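PDB 5UOF: alpha,alpha-trehalose-phosphate synthase (UDP-forming) from Burkholderia multivorans, which belongs to glycosyltransferase family 20, whose members share the GT-B architecture of two Rossmann-like domains facing each other across a cleft. Local coordinates for residues Q110-A113 against G114-V118; Q285-E288 against R289-A292. All coordinates share one frame; numbering follows the deposited sequence. Where two conformers were deposited one is given.

Contact 1 (Q110-A113 against G114-V118). With EDO (1,2-ethanediol), chain I.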
loop_
_atom_site.group_PDB
_atom_site.type_symbol
_atom_site.label_atom_id
_atom_site.label_comp_id
_atom_site.label_asym_id
_atom_site.label_seq_id
_atom_site.Cartn_x
_atom_site.Cartn_y
_atom_site.Cartn_z
ATOM N N GLN A 110 -11.612 -20.205 -3.852
ATOM C CA GLN A 110 -11.722 -21.483 -3.158
ATOM C C GLN A 110 -10.834 -21.509 -1.924
ATOM O O GLN A 110 -11.212 -22.099 -0.904
ATOM C CB GLN A 110 -11.386 -22.642 -4.097
ATOM C CG GLN A 110 -12.268 -22.718 -5.332
ATOM C CD GLN A 110 -13.733 -22.447 -5.035
ATOM O OE1 GLN A 110 -14.323 -23.053 -4.136
ATOM N NE2 GLN A 110 -14.329 -21.526 -5.792
ATOM N N GLU A 111 -9.665 -20.867 -1.987
ATOM C CA GLU A 111 -8.826 -20.760 -0.794
ATOM C C GLU A 111 -9.523 -19.959 0.296
ATOM O O GLU A 111 -9.460 -20.316 1.476
ATOM C CB GLU A 111 -7.475 -20.124 -1.139
ATOM C CG GLU A 111 -6.584 -21.023 -1.970
ATOM C CD GLU A 111 -5.213 -20.418 -2.221
ATOM O OE1 GLU A 111 -4.304 -21.159 -2.653
ATOM O OE2 GLU A 111 -5.044 -19.213 -1.972
ATOM N N TYR A 112 -10.208 -18.877 -0.082
ATOM C CA TYR A 112 -10.931 -18.090 0.908
ATOM C C TYR A 112 -12.047 -18.908 1.545
ATOM O O TYR A 112 -12.225 -18.875 2.769
ATOM C CB TYR A 112 -11.479 -16.805 0.269
ATOM C CG TYR A 112 -12.232 -15.936 1.251
ATOM C CD1 TYR A 112 -11.626 -15.509 2.435
ATOM C CD2 TYR A 112 -13.540 -15.546 1.008
ATOM C CE1 TYR A 112 -12.315 -14.731 3.347
ATOM C CE2 TYR A 112 -14.240 -14.759 1.921
ATOM C CZ TYR A 112 -13.617 -14.359 3.084
ATOM O OH TYR A 112 -14.302 -13.575 3.978
ATOM N N ALA A 113 -12.804 -19.655 0.733
ATOM C CA ALA A 113 -13.811 -20.550 1.298
ATOM C C ALA A 113 -13.174 -21.545 2.260
ATOM O O ALA A 113 -13.757 -21.872 3.303
ATOM C CB ALA A 113 -14.560 -21.293 0.189
ATOM N N GLY A 114 -11.977 -22.035 1.925
ATOM C CA GLY A 114 -11.305 -22.989 2.799
ATOM C C GLY A 114 -10.890 -22.379 4.125
ATOM O O GLY A 114 -10.937 -23.038 5.166
ATOM N N TYR A 115 -10.444 -21.125 4.094
ATOM C CA TYR A 115 -10.122 -20.367 5.303
ATOM C C TYR A 115 -11.324 -20.252 6.228
ATOM O O TYR A 115 -11.236 -20.545 7.433
ATOM C CB TYR A 115 -9.639 -18.992 4.851
ATOM C CG TYR A 115 -9.370 -17.933 5.875
ATOM C CD1 TYR A 115 -8.326 -18.053 6.774
ATOM C CD2 TYR A 115 -10.091 -16.748 5.864
ATOM C CE1 TYR A 115 -8.045 -17.039 7.680
ATOM C CE2 TYR A 115 -9.809 -15.729 6.749
ATOM C CZ TYR A 115 -8.784 -15.881 7.659
ATOM O OH TYR A 115 -8.484 -14.864 8.542
ATOM N N LEU A 116 -12.472 -19.851 5.674
ATOM C CA LEU A 116 -13.695 -19.834 6.468
ATOM C C LEU A 116 -14.030 -21.226 6.992
ATOM O O LEU A 116 -14.405 -21.384 8.163
ATOM C CB LEU A 116 -14.856 -19.282 5.642
ATOM C CG LEU A 116 -14.651 -17.877 5.062
ATOM C CD1 LEU A 116 -15.960 -17.355 4.467
ATOM C CD2 LEU A 116 -14.065 -16.910 6.089
ATOM N N ARG A 117 -13.876 -22.249 6.147
ATOM C CA ARG A 117 -14.279 -23.600 6.530
ATOM C C ARG A 117 -13.468 -24.108 7.715
ATOM O O ARG A 117 -14.028 -24.657 8.671
ATOM C CB ARG A 117 -14.141 -24.562 5.347
ATOM C CG ARG A 117 -14.603 -25.989 5.704
ATOM C CD ARG A 117 -14.149 -27.031 4.681
ATOM N NE ARG A 117 -12.697 -27.219 4.703
ATOM C CZ ARG A 117 -12.046 -27.945 5.612
ATOM N NH1 ARG A 117 -12.712 -28.562 6.587
ATOM N NH2 ARG A 117 -10.722 -28.058 5.545
ATOM N N VAL A 118 -12.145 -23.930 7.679
ATOM C CA VAL A 118 -11.335 -24.472 8.767
ATOM C C VAL A 118 -11.552 -23.684 10.047
ATOM O O VAL A 118 -11.517 -24.256 11.144
ATOM C CB VAL A 118 -9.845 -24.536 8.388
ATOM C CG1 VAL A 118 -9.652 -25.501 7.234
ATOM C CG2 VAL A 118 -9.287 -23.151 8.067
HETATM C C1 EDO I . -15.942 -18.514 9.816
HETATM O O1 EDO I . -16.349 -19.584 8.966
HETATM C C2 EDO I . -16.977 -17.405 9.762
HETATM O O2 EDO I . -18.162 -17.785 10.473
#

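Contact 2 (Q285-E288 against R289-A292)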
loop_
_atom_site.group_PDB
_atom_site.type_symbol
_atom_site.label_atom_id
_atom_site.label_comp_id
_atom_site.label_asym_id
_atom_site.label_seq_id
_atom_site.Cartn_x
_atom_site.Cartn_y
_atom_site.Cartn_z
ATOM N N GLN A 285 22.593 -4.224 1.118
ATOM C CA GLN A 285 23.115 -3.215 0.201
ATOM C C GLN A 285 23.460 -1.923 0.929
ATOM O O GLN A 285 24.366 -1.198 0.505
ATOM C CB GLN A 285 22.107 -2.942 -0.923
ATOM C CG GLN A 285 21.979 -4.116 -1.893
ATOM C CD GLN A 285 21.081 -3.808 -3.077
ATOM O OE1 GLN A 285 20.428 -2.768 -3.117
ATOM N NE2 GLN A 285 21.043 -4.719 -4.049
ATOM N N ALA A 286 22.729 -1.596 1.991
ATOM C CA ALA A 286 23.087 -0.402 2.748
ATOM C C ALA A 286 24.396 -0.594 3.498
ATOM O O ALA A 286 25.161 0.361 3.651
ATOM C CB ALA A 286 21.963 -0.031 3.709
ATOM N N PHE A 287 24.669 -1.811 3.979
ATOM C CA PHE A 287 25.967 -2.085 4.590
ATOM C C PHE A 287 27.078 -1.959 3.555
ATOM O O PHE A 287 28.143 -1.393 3.832
ATOM C CB PHE A 287 25.951 -3.483 5.214
ATOM C CG PHE A 287 27.204 -3.836 5.966
ATOM C CD1 PHE A 287 27.528 -3.187 7.144
ATOM C CD2 PHE A 287 28.052 -4.835 5.499
ATOM C CE1 PHE A 287 28.695 -3.521 7.842
ATOM C CE2 PHE A 287 29.203 -5.177 6.198
ATOM C CZ PHE A 287 29.529 -4.515 7.358
ATOM N N GLU A 288 26.837 -2.483 2.352
ATOM C CA GLU A 288 27.782 -2.320 1.254
ATOM C C GLU A 288 28.044 -0.846 0.975
ATOM O O GLU A 288 29.195 -0.425 0.835
ATOM C CB GLU A 288 27.227 -3.001 0.003
ATOM C CG GLU A 288 28.071 -2.791 -1.242
ATOM C CD GLU A 288 27.347 -3.196 -2.517
ATOM O OE1 GLU A 288 26.120 -3.466 -2.462
ATOM O OE2 GLU A 288 28.013 -3.243 -3.573
ATOM N N ARG A 289 26.974 -0.051 0.900
ATOM C CA ARG A 289 27.101 1.373 0.617
ATOM C C ARG A 289 27.894 2.071 1.709
ATOM O O ARG A 289 28.718 2.940 1.426
ATOM C CB ARG A 289 25.711 1.996 0.471
ATOM C CG ARG A 289 25.710 3.444 0.041
ATOM C CD ARG A 289 24.328 3.868 -0.481
ATOM N NE ARG A 289 23.946 3.164 -1.706
ATOM C CZ ARG A 289 22.898 3.488 -2.463
ATOM N NH1 ARG A 289 22.114 4.502 -2.123
ATOM N NH2 ARG A 289 22.627 2.798 -3.560
ATOM N N MET A 290 27.679 1.692 2.970
ATOM C CA MET A 290 28.466 2.298 4.036
ATOM C C MET A 290 29.951 1.996 3.862
ATOM O O MET A 290 30.794 2.883 4.019
ATOM C CB MET A 290 27.969 1.814 5.396
ATOM C CG MET A 290 28.491 2.660 6.541
ATOM S SD MET A 290 28.769 1.649 7.995
ATOM C CE MET A 290 30.191 0.688 7.474
ATOM N N LEU A 291 30.291 0.748 3.527
ATOM C CA LEU A 291 31.695 0.389 3.354
ATOM C C LEU A 291 32.321 1.120 2.177
ATOM O O LEU A 291 33.522 1.421 2.200
ATOM C CB LEU A 291 31.834 -1.119 3.157
ATOM C CG LEU A 291 31.451 -1.995 4.348
ATOM C CD1 LEU A 291 31.535 -3.446 3.917
ATOM C CD2 LEU A 291 32.375 -1.723 5.546
ATOM N N ALA A 292 31.533 1.389 1.132
ATOM C CA ALA A 292 32.031 2.164 -0.003
ATOM C C ALA A 292 32.201 3.633 0.366
ATOM O O ALA A 292 33.183 4.272 -0.036
ATOM C CB ALA A 292 31.074 2.017 -1.185
#

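Contact 1 (Q110-A113 against G114-V118)
A first torsion of -180° swings the Tyr112 ring along the helix toward its C-terminal end, where Leu116, whose own CG sits anti to its carbonyl carbon (chi1 -57°), rises to meet it one turn on. Leu116 CG lies over one face of the ring, offset toward the rim, and its two methyls straddle the hydroxyl end of the ring: Leu116 CD2 is 3.9 Å from Tyr112 CE1, and Leu116 CD1 is 4.0 Å from Tyr112 CE2. Tyr112 CE1 in turn lies at the edge of the Tyr115 ring, near its plane, 3.9 Å from Tyr115 CD2. Phe89 meets both tyrosine rings, and Phe185 of helix 179-186 touches Tyr112 and Leu116.

The backbone forms the regular i to i+4 ladder of an alpha-helix. Its straightest rung joins Leu116 N to Tyr112 O at 3.1 Å, with an N-H...O angle of 171°, and thus ties together the residues whose side chains pack. Leu116 O accepts a 2.8 Å hydrogen bond from O1 of a 1,2-ethanediol molecule, which His148 also binds.

Both phenols end in polar partners, Tyr112 OH at Glu181 and Tyr115 OH at the carbonyl of Tyr141. Apolar packing along the rings of these buried tyrosines and hydrogen bonds at their hydroxyls together probably restrict how the two rings can turn.

Contact 2 (Q285-E288 against R289-A292)
Phe287 and Leu291 stand one turn apart on a regular alpha-helix, and the 3.0 Å hydrogen bond from Leu291 N to Phe287 O that joins them is one of four successive i to i+4 bonds, running from Arg289 N to Gln285 O at one end to Ala292 N to Glu288 O at the other. On this frame the Phe287 ring, its CG anti to the backbone N (chi1 -176°), lies along the helix toward the following turn. Leu291 comes over one face of it, with CG 4.3 Å above the ring plane and offset toward the rim. The CD1 methyl does the touching, 3.7 Å from Phe287 CE2, while Leu291 CG also rests 3.4 Å from Phe287 O. Met290 CE approaches obliquely and loosely, 4.5 Å from Phe287 CE1, on the same side of the ring plane as Leu291.

Helix 280-293 is the crossover of a beta-alpha-beta unit, linking the parallel strands 266-271 and 301-306 of the six-stranded sheet in one Rossmann-like half of this GT-B protein. Phe287 and Leu291 face that sheet, touching Leu303 and Val301 of strand 301-306, and Trp297 in the following loop packs on both Leu291 and Met290.

The polar side chains reach to the two neighbouring helices. Glu288, extended beyond CG, carries its buried carboxylate to helix 314-335, where OE2 forms salt bridges with both Arg330 and Arg334; two such cations would be expected to favour the ionised form. Gln285 NE2 is hydrogen-bonded to Glu327 of the same helix, whereas Arg289 extends to helix 416-428, where NH1 is hydrogen-bonded to Ser417 OG.

Overall arrangement
Followed from the N terminus, the chain reaches contact 1 near the start of helix 109-127, ahead of strand 135-139 in the ten-stranded mixed sheet, and comes to contact 2 much later, in helix 280-293 between two strands of the six-stranded parallel sheet. Each lies within one helix and closes no loop, joining residues one turn apart, so the two run in series, neither nested nor crossed. The centres of contact 1 and contact 2 are about 45 Å apart, and the two do not touch. The same i to i+4 principle thus serves two different surroundings: contact 1 joins its helix to helices 79-86, 89-98 and 179-186, contact 2 joins its own to strand 301-306 and helices 314-335 and 416-428.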